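Local atomic coordinates of signal transduction protein TRAP (Staphylococcus aureus, PDB entry 4AE5), a protein that probably acts in signal transduction as a phosphorylated regulator of staphylococcal virulence, promoting agr activation, RNAIII synthesis, toxin production and biofilm formation. Residues 55-60 with 86-91; 78-83 with 112-117; 92-97 with 101-106. One frame throughout, in Å; residues are numbered along the deposited sequence.

Contact 1: 55-60 with 86-91; sequences VIKEIG and KLISVD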
# COMPACT_ATOMS: atom_id res chain seq x y z
N VAL A 55 5.23 -6.16 6.89
CA VAL A 55 3.85 -5.78 7.27
C VAL A 55 3.78 -5.47 8.79
O VAL A 55 3.91 -6.40 9.65
CB VAL A 55 2.86 -6.88 6.91
CG1 VAL A 55 1.46 -6.43 7.36
CG2 VAL A 55 2.90 -7.11 5.40
N ILE A 56 3.66 -4.19 9.12
CA ILE A 56 3.65 -3.70 10.53
C ILE A 56 2.24 -3.84 11.13
O ILE A 56 2.06 -4.25 12.32
CB ILE A 56 4.04 -2.19 10.59
CG1 ILE A 56 5.41 -1.95 9.95
CG2 ILE A 56 4.06 -1.65 12.02
CD1 ILE A 56 6.39 -3.02 10.44
N LYS A 57 1.23 -3.46 10.32
CA LYS A 57 -0.16 -3.61 10.71
C LYS A 57 -1.01 -3.87 9.47
O LYS A 57 -0.69 -3.35 8.39
CB LYS A 57 -0.68 -2.33 11.41
CG LYS A 57 -2.06 -2.59 12.03
CD LYS A 57 -2.86 -1.41 12.50
CE LYS A 57 -2.12 -0.53 13.47
NZ LYS A 57 -3.21 0.22 14.18
N GLU A 58 -2.11 -4.62 9.66
CA GLU A 58 -3.03 -4.98 8.60
C GLU A 58 -4.48 -5.10 9.13
O GLU A 58 -4.73 -5.45 10.33
CB GLU A 58 -2.60 -6.31 7.97
CG GLU A 58 -2.44 -7.46 8.99
CD GLU A 58 -1.99 -8.76 8.33
OE1 GLU A 58 -2.75 -9.35 7.54
OE2 GLU A 58 -0.84 -9.22 8.59
N ILE A 59 -5.43 -4.78 8.25
CA ILE A 59 -6.84 -5.04 8.45
C ILE A 59 -7.35 -5.54 7.09
O ILE A 59 -7.07 -4.92 6.04
CB ILE A 59 -7.58 -3.72 8.80
CG1 ILE A 59 -7.01 -3.07 10.07
CG2 ILE A 59 -9.09 -3.88 8.69
CD1 ILE A 59 -7.39 -1.61 10.25
N GLY A 60 -8.12 -6.62 7.07
CA GLY A 60 -8.81 -7.01 5.82
C GLY A 60 -7.96 -7.77 4.78
O GLY A 60 -6.71 -7.83 4.87
N LYS A 86 3.81 6.59 15.53
CA LYS A 86 2.71 7.41 15.27
C LYS A 86 1.65 6.71 14.40
O LYS A 86 0.49 6.78 14.75
CB LYS A 86 3.17 8.68 14.62
CG LYS A 86 2.04 9.51 14.08
CD LYS A 86 2.15 10.90 14.63
CE LYS A 86 1.78 10.89 16.09
NZ LYS A 86 0.46 11.47 16.40
N LEU A 87 2.07 6.14 13.26
CA LEU A 87 1.17 5.54 12.27
C LEU A 87 0.47 4.33 12.98
O LEU A 87 -0.75 4.24 13.03
CB LEU A 87 1.95 5.15 11.00
CG LEU A 87 2.28 6.41 10.13
CD1 LEU A 87 3.10 6.07 8.89
CD2 LEU A 87 0.98 7.10 9.67
N ILE A 88 1.26 3.52 13.65
CA ILE A 88 0.72 2.53 14.64
C ILE A 88 -0.46 2.93 15.56
O ILE A 88 -1.47 2.20 15.66
CB ILE A 88 1.95 1.89 15.38
CG1 ILE A 88 2.42 0.88 14.42
CG2 ILE A 88 1.60 1.14 16.64
CD1 ILE A 88 1.30 -0.10 14.24
N SER A 89 -0.34 4.07 16.22
CA SER A 89 -1.31 4.50 17.17
C SER A 89 -2.57 5.17 16.59
O SER A 89 -3.42 5.53 17.36
CB SER A 89 -0.65 5.37 18.25
OG SER A 89 0.18 4.57 19.11
N VAL A 90 -2.70 5.29 15.28
CA VAL A 90 -3.90 5.92 14.74
C VAL A 90 -5.18 5.18 15.00
O VAL A 90 -5.22 4.00 14.82
CB VAL A 90 -3.80 6.14 13.22
CG1 VAL A 90 -5.11 6.66 12.70
CG2 VAL A 90 -2.69 7.08 12.89
N ASP A 91 -6.22 5.89 15.40
CA ASP A 91 -7.51 5.33 15.70
C ASP A 91 -8.03 4.52 14.54
O ASP A 91 -8.17 5.00 13.48
CB ASP A 91 -8.56 6.38 16.09
CG ASP A 91 -9.82 5.78 16.76
OD1 ASP A 91 -10.07 4.59 16.67
OD2 ASP A 91 -10.58 6.54 17.35
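Lys57, on barrel strand 51-59, faces Ile88 in the last turn of helix 80-88, their CA atoms 7.3 Å apart, the nearest such pair between 55-60 and 86-91. No backbone bond joins the two segments, and side chains bridge the gap. Lys57 has CG anti to its own N and runs out extended until a bend at chi3 (-54°) swings its amino group onto the helix end. There NZ donates to Ile88 O at 3.0 Å. The bond meets the carbonyl well off its straight extension, with a C=O...N angle of 144°, and NZ is tilted 17° from the carbonyl plane. The methylene part of the same side chain does apolar work: CE lies 3.5 Å from Ile88 CD1, and CB also comes near that methyl. Ile88 also meets Ile56, whose branch methyl CG2 stands 3.9 Å from Ile88 CG1; the two isoleucine side chains cross at about a right angle, while the longer CG1 arm of Ile56 leads away. Two consecutive strand residues can both reach the helix because Ile56 and Lys57 form a classic beta bulge opposite Leu105 of strand 100-108. A carboxylate beyond the contact, Asp92, makes a long, weak ion pair with the same ammonium group. Lys57 thus serves two roles, its chain lying against the tip of Ile88 and its ammonium group hydrogen-bonding to a carbonyl at the C-terminal end of the helix. The contact joins strand 51-59 of the barrel to that helix end. Such carbonyls point their partial negative charge outward, so the ammonium group is probably stabilised there by the helix end as well as by the single hydrogen bond.

Contact 2: 78-83 with 112-117; sequences DHAYQL and TTYKIY. With FMT (formic acid), chain E.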
# COMPACT_ATOMS: atom_id res chain seq x y z
N ASP A 78 16.64 9.22 11.33
CA ASP A 78 16.33 9.71 12.67
C ASP A 78 14.89 9.98 12.99
O ASP A 78 14.55 10.14 14.15
CB ASP A 78 17.16 10.93 13.01
CG ASP A 78 18.44 10.58 13.81
OD1 ASP A 78 18.80 9.38 13.97
OD2 ASP A 78 19.08 11.52 14.28
N HIS A 79 14.04 10.03 11.97
CA HIS A 79 12.58 10.23 12.19
C HIS A 79 11.79 8.95 12.03
O HIS A 79 10.61 8.91 12.38
CB HIS A 79 12.03 11.26 11.21
CG HIS A 79 12.40 12.71 11.54
ND1 HIS A 79 12.39 13.19 12.80
CD2 HIS A 79 12.72 13.79 10.69
CE1 HIS A 79 12.72 14.51 12.77
NE2 HIS A 79 12.92 14.87 11.48
N ALA A 80 12.42 7.92 11.44
CA ALA A 80 11.69 6.69 11.05
C ALA A 80 11.03 5.94 12.24
O ALA A 80 9.89 5.52 12.10
CB ALA A 80 12.58 5.73 10.25
N TYR A 81 11.70 5.83 13.37
CA TYR A 81 11.10 5.08 14.52
C TYR A 81 9.91 5.83 15.10
O TYR A 81 8.89 5.22 15.53
CB TYR A 81 12.15 4.78 15.61
CG TYR A 81 11.68 4.05 16.88
CD1 TYR A 81 10.92 4.72 17.87
CD2 TYR A 81 12.05 2.72 17.11
CE1 TYR A 81 10.52 4.05 19.05
CE2 TYR A 81 11.68 2.04 18.28
CZ TYR A 81 10.90 2.71 19.25
OH TYR A 81 10.57 2.01 20.41
N GLN A 82 10.00 7.16 15.12
CA GLN A 82 8.89 7.94 15.66
C GLN A 82 7.71 7.93 14.66
O GLN A 82 6.57 7.97 15.10
CB GLN A 82 9.29 9.39 15.98
CG GLN A 82 9.81 9.60 17.41
CD GLN A 82 11.09 8.83 17.69
OE1 GLN A 82 11.84 8.52 16.76
NE2 GLN A 82 11.35 8.50 18.97
N LEU A 83 8.02 7.92 13.36
CA LEU A 83 6.97 7.93 12.32
C LEU A 83 6.17 6.65 12.49
O LEU A 83 4.91 6.66 12.57
CB LEU A 83 7.59 7.98 10.89
CG LEU A 83 6.67 7.83 9.69
CD1 LEU A 83 5.55 8.82 9.72
CD2 LEU A 83 7.43 8.00 8.36
N THR A 112 14.20 4.61 3.86
CA THR A 112 13.30 5.13 4.87
C THR A 112 11.96 5.62 4.36
O THR A 112 11.30 6.41 5.04
CB THR A 112 13.96 6.24 5.73
OG1 THR A 112 14.49 7.27 4.86
CG2 THR A 112 15.11 5.64 6.51
N THR A 113 11.54 5.18 3.18
CA THR A 113 10.21 5.66 2.69
C THR A 113 9.20 4.63 3.12
O THR A 113 9.26 3.46 2.70
CB THR A 113 10.21 5.94 1.17
OG1 THR A 113 11.20 6.93 0.90
CG2 THR A 113 8.89 6.57 0.68
N TYR A 114 8.30 5.03 3.99
CA TYR A 114 7.22 4.12 4.45
C TYR A 114 6.13 4.07 3.40
O TYR A 114 6.10 4.94 2.47
CB TYR A 114 6.75 4.52 5.87
CG TYR A 114 7.58 3.93 7.04
CD1 TYR A 114 8.82 4.46 7.38
CD2 TYR A 114 7.08 2.90 7.84
CE1 TYR A 114 9.59 3.95 8.42
CE2 TYR A 114 7.83 2.37 8.92
CZ TYR A 114 9.08 2.89 9.20
OH TYR A 114 9.84 2.39 10.27
N LYS A 115 5.30 3.00 3.45
CA LYS A 115 4.20 2.88 2.51
C LYS A 115 2.94 2.49 3.26
O LYS A 115 2.96 1.72 4.26
CB LYS A 115 4.54 1.96 1.32
CG LYS A 115 3.49 1.98 0.19
CD LYS A 115 4.07 1.50 -1.16
CE LYS A 115 4.35 0.03 -1.13
NZ LYS A 115 4.80 -0.43 -2.50
N ILE A 116 1.81 3.03 2.78
CA ILE A 116 0.50 2.63 3.28
C ILE A 116 -0.30 2.16 2.02
O ILE A 116 -0.27 2.87 1.01
CB ILE A 116 -0.26 3.76 3.98
CG1 ILE A 116 0.35 3.95 5.40
CG2 ILE A 116 -1.81 3.41 4.07
CD1 ILE A 116 -0.07 5.30 6.00
N TYR A 117 -0.97 1.01 2.11
CA TYR A 117 -2.07 0.70 1.18
C TYR A 117 -3.41 0.92 1.86
O TYR A 117 -3.66 0.32 2.91
CB TYR A 117 -2.04 -0.77 0.67
CG TYR A 117 -0.95 -1.19 -0.37
CD1 TYR A 117 -0.15 -0.23 -1.04
CD2 TYR A 117 -0.74 -2.53 -0.71
CE1 TYR A 117 0.83 -0.62 -1.97
CE2 TYR A 117 0.25 -2.90 -1.68
CZ TYR A 117 1.01 -1.94 -2.30
OH TYR A 117 1.99 -2.26 -3.23
C FMT E . 2.43 0.86 -5.33
O1 FMT E . 2.89 0.17 -4.40
O2 FMT E . 3.29 1.59 -6.07
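This is an apolar helix-on-sheet contact in the eight-stranded antiparallel barrel, both segments belonging to its ABM part: the first turn of helix 80-88 rests on strand 114-120 at Tyr114. Tyr114 carries it, with its ring edge against Ala80. Ala80 CB sits near the ring plane, 3.9 Å from Tyr114 CE1. Leu83, one turn further on, brings its methyl CD2 obliquely to within 3.9 Å of Tyr114 CD1, the two side chains sliding past each other in opposite directions. A chi1 of -85° lays the Tyr114 ring by Ala80 and brings its OH 3.6 Å from Ala80 O, but the hydrogen bond of that hydroxyl is to Glu84 OE1 of the same helix. Ile73 of strand 67-73 also touches Leu83. Further along the strand, and without touching 78-83, Lys115 and Tyr117 both hold a formate ion or formic acid molecule, probably from the crystallisation liquor, which Tyr8 and Arg160 also bind. Its O1 receives hydrogen bonds from Lys115 NZ at 2.8 Å and from Tyr117 OH, also at 2.8 Å, and it lies at the edge of the Tyr117 ring, in the ring plane.

Contact 3: 92-97 with 101-106; sequences DNFRNF and KSYRLL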
# COMPACT_ATOMS: atom_id res chain seq x y z
N ASP A 92 -8.31 3.27 14.81
CA ASP A 92 -8.83 2.33 13.88
C ASP A 92 -10.19 2.63 13.26
O ASP A 92 -10.65 1.84 12.48
CB ASP A 92 -8.96 0.95 14.57
CG ASP A 92 -8.02 -0.02 14.02
OD1 ASP A 92 -7.03 0.49 13.58
OD2 ASP A 92 -8.22 -1.25 14.00
N ASN A 93 -10.82 3.72 13.63
CA ASN A 93 -12.23 3.95 13.30
C ASN A 93 -12.54 4.06 11.80
O ASN A 93 -13.63 3.82 11.39
CB ASN A 93 -12.79 5.17 13.99
CG ASN A 93 -14.28 5.34 13.80
OD1 ASN A 93 -15.02 4.39 13.86
ND2 ASN A 93 -14.71 6.54 13.55
N PHE A 94 -11.52 4.42 11.04
CA PHE A 94 -11.58 4.48 9.60
C PHE A 94 -12.04 3.19 8.98
O PHE A 94 -12.60 3.18 7.95
CB PHE A 94 -10.27 4.97 9.00
CG PHE A 94 -9.08 4.09 9.25
CD1 PHE A 94 -8.92 2.92 8.57
CD2 PHE A 94 -8.08 4.47 10.11
CE1 PHE A 94 -7.83 2.12 8.77
CE2 PHE A 94 -6.96 3.68 10.31
CZ PHE A 94 -6.84 2.50 9.64
N ARG A 95 -11.82 2.10 9.69
CA ARG A 95 -12.28 0.81 9.23
C ARG A 95 -13.81 0.74 9.02
O ARG A 95 -14.31 -0.09 8.27
CB ARG A 95 -11.88 -0.21 10.28
CG ARG A 95 -12.37 -1.61 10.08
CD ARG A 95 -12.43 -2.29 11.48
NE ARG A 95 -11.11 -2.44 12.08
CZ ARG A 95 -10.47 -3.61 12.30
NH1 ARG A 95 -11.00 -4.79 11.95
NH2 ARG A 95 -9.28 -3.61 12.89
N ASN A 96 -14.53 1.63 9.68
CA ASN A 96 -15.99 1.67 9.50
C ASN A 96 -16.50 2.69 8.48
O ASN A 96 -17.71 2.77 8.26
CB ASN A 96 -16.66 1.98 10.81
CG ASN A 96 -16.36 0.93 11.82
OD1 ASN A 96 -15.83 1.26 12.85
ND2 ASN A 96 -16.57 -0.34 11.47
N PHE A 97 -15.59 3.42 7.85
CA PHE A 97 -16.00 4.40 6.82
C PHE A 97 -16.56 3.74 5.55
O PHE A 97 -16.16 2.64 5.14
CB PHE A 97 -14.82 5.35 6.52
CG PHE A 97 -14.57 6.42 7.56
CD1 PHE A 97 -14.79 6.21 8.92
CD2 PHE A 97 -14.13 7.67 7.16
CE1 PHE A 97 -14.54 7.21 9.85
CE2 PHE A 97 -13.88 8.66 8.08
CZ PHE A 97 -14.05 8.42 9.42
N LYS A 101 -12.21 -1.37 2.69
CA LYS A 101 -11.97 -2.83 2.51
C LYS A 101 -10.73 -3.30 3.29
O LYS A 101 -10.77 -4.34 3.97
CB LYS A 101 -11.83 -3.16 1.00
CG LYS A 101 -13.10 -2.86 0.16
CD LYS A 101 -14.35 -3.62 0.72
CE LYS A 101 -15.63 -3.14 0.04
NZ LYS A 101 -16.76 -4.13 0.05
N SER A 102 -9.61 -2.61 3.13
CA SER A 102 -8.37 -3.03 3.75
C SER A 102 -7.39 -1.93 4.06
O SER A 102 -7.39 -0.80 3.49
CB SER A 102 -7.71 -4.14 2.84
OG SER A 102 -7.37 -3.53 1.59
N TYR A 103 -6.41 -2.27 4.88
CA TYR A 103 -5.35 -1.35 5.27
C TYR A 103 -4.04 -2.15 5.48
O TYR A 103 -4.07 -3.28 6.05
CB TYR A 103 -5.70 -0.75 6.64
CG TYR A 103 -4.65 0.11 7.25
CD1 TYR A 103 -4.26 1.29 6.64
CD2 TYR A 103 -4.03 -0.24 8.44
CE1 TYR A 103 -3.33 2.16 7.22
CE2 TYR A 103 -3.07 0.59 8.99
CZ TYR A 103 -2.75 1.79 8.40
OH TYR A 103 -1.82 2.64 8.94
N ARG A 104 -2.94 -1.57 5.05
CA ARG A 104 -1.57 -2.04 5.32
C ARG A 104 -0.62 -0.91 5.63
O ARG A 104 -0.46 0.08 4.82
CB ARG A 104 -0.97 -2.88 4.16
CG ARG A 104 -1.68 -4.15 3.69
CD ARG A 104 -1.65 -5.25 4.80
NE ARG A 104 -2.21 -6.53 4.32
CZ ARG A 104 -3.50 -6.83 4.35
NH1 ARG A 104 -4.41 -5.96 4.83
NH2 ARG A 104 -3.91 -8.02 3.94
N LEU A 105 0.03 -1.01 6.80
CA LEU A 105 1.17 -0.19 7.14
C LEU A 105 2.49 -0.95 6.91
O LEU A 105 2.68 -2.09 7.43
CB LEU A 105 1.07 0.34 8.58
CG LEU A 105 2.26 1.12 9.11
CD1 LEU A 105 2.30 2.48 8.37
CD2 LEU A 105 2.11 1.33 10.65
N LEU A 106 3.38 -0.38 6.10
CA LEU A 106 4.51 -1.15 5.50
C LEU A 106 5.84 -0.48 5.80
O LEU A 106 6.04 0.72 5.48
CB LEU A 106 4.37 -1.26 3.98
CG LEU A 106 3.02 -1.89 3.55
CD1 LEU A 106 2.85 -1.83 2.02
CD2 LEU A 106 2.96 -3.36 4.03
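Phe94 and Tyr103 make a T-shaped, edge-to-face pair, the edge of Phe94 directed at the face of Tyr103. The ring centroids are 5.1 Å apart and the planes meet at 60°. Phe94 CZ stands over the centre of the Tyr103 ring, 4.0 Å from CG, with CE1 beside it near both CG and CB of Tyr103. Phe94 reaches there with CG lodged between its backbone N and carbonyl carbon (chi1 63°), whereas Tyr103 extends from the strand with CG anti to its N. The backbone N of Leu105 lies by the rim on the opposite face of the tyrosine ring. The next shell helps shape the loop carrying Phe94. Residues 93-96 form a 3-10 segment, with backbone bonds Arg95 N to Asp92 O and Phe97 N to Phe94 O, and Arg95 NH2 closes back on Asp92 OD2 in a salt bridge of 2.8 Å, nearly straight at 168° and in the guanidinium plane. On the strand, Arg104 NH1 donates to Tyr103 O at 3.0 Å from above the carbonyl plane, and its guanidinium is held further by a salt bridge to Glu40 and a hydrogen bond to Gly60 O. The pair closes the loop between helix 80-88 and strand 100-108 onto the outer side of the barrel, where Ile116 and Phe139 touch Tyr103, beside Leu105, which packs on Leu87 and Ile88 of the helix.

Helix 80-88 and the loop after it cover the neighbouring barrel strands 51-59, 100-108 and 114-120, and contacts 1 and 3 lie on the same side of the chain's centre. Contacts 1 and 2 use the two ends of that helix, with centres 12 Å apart, and Leu87 packs on Ile116 between them. Contact 3 centres 8 Å from contact 1 and 17 Å from contact 2; its strand 100-108 runs between the other two strands and is hydrogen-bonded to both. Along the chain, contacts 1 and 2 alternate their segments, contact 1 closes before contact 3 opens, and contact 3 falls within the span of contact 2. Helix and loop are thereby held against three neighbouring strands.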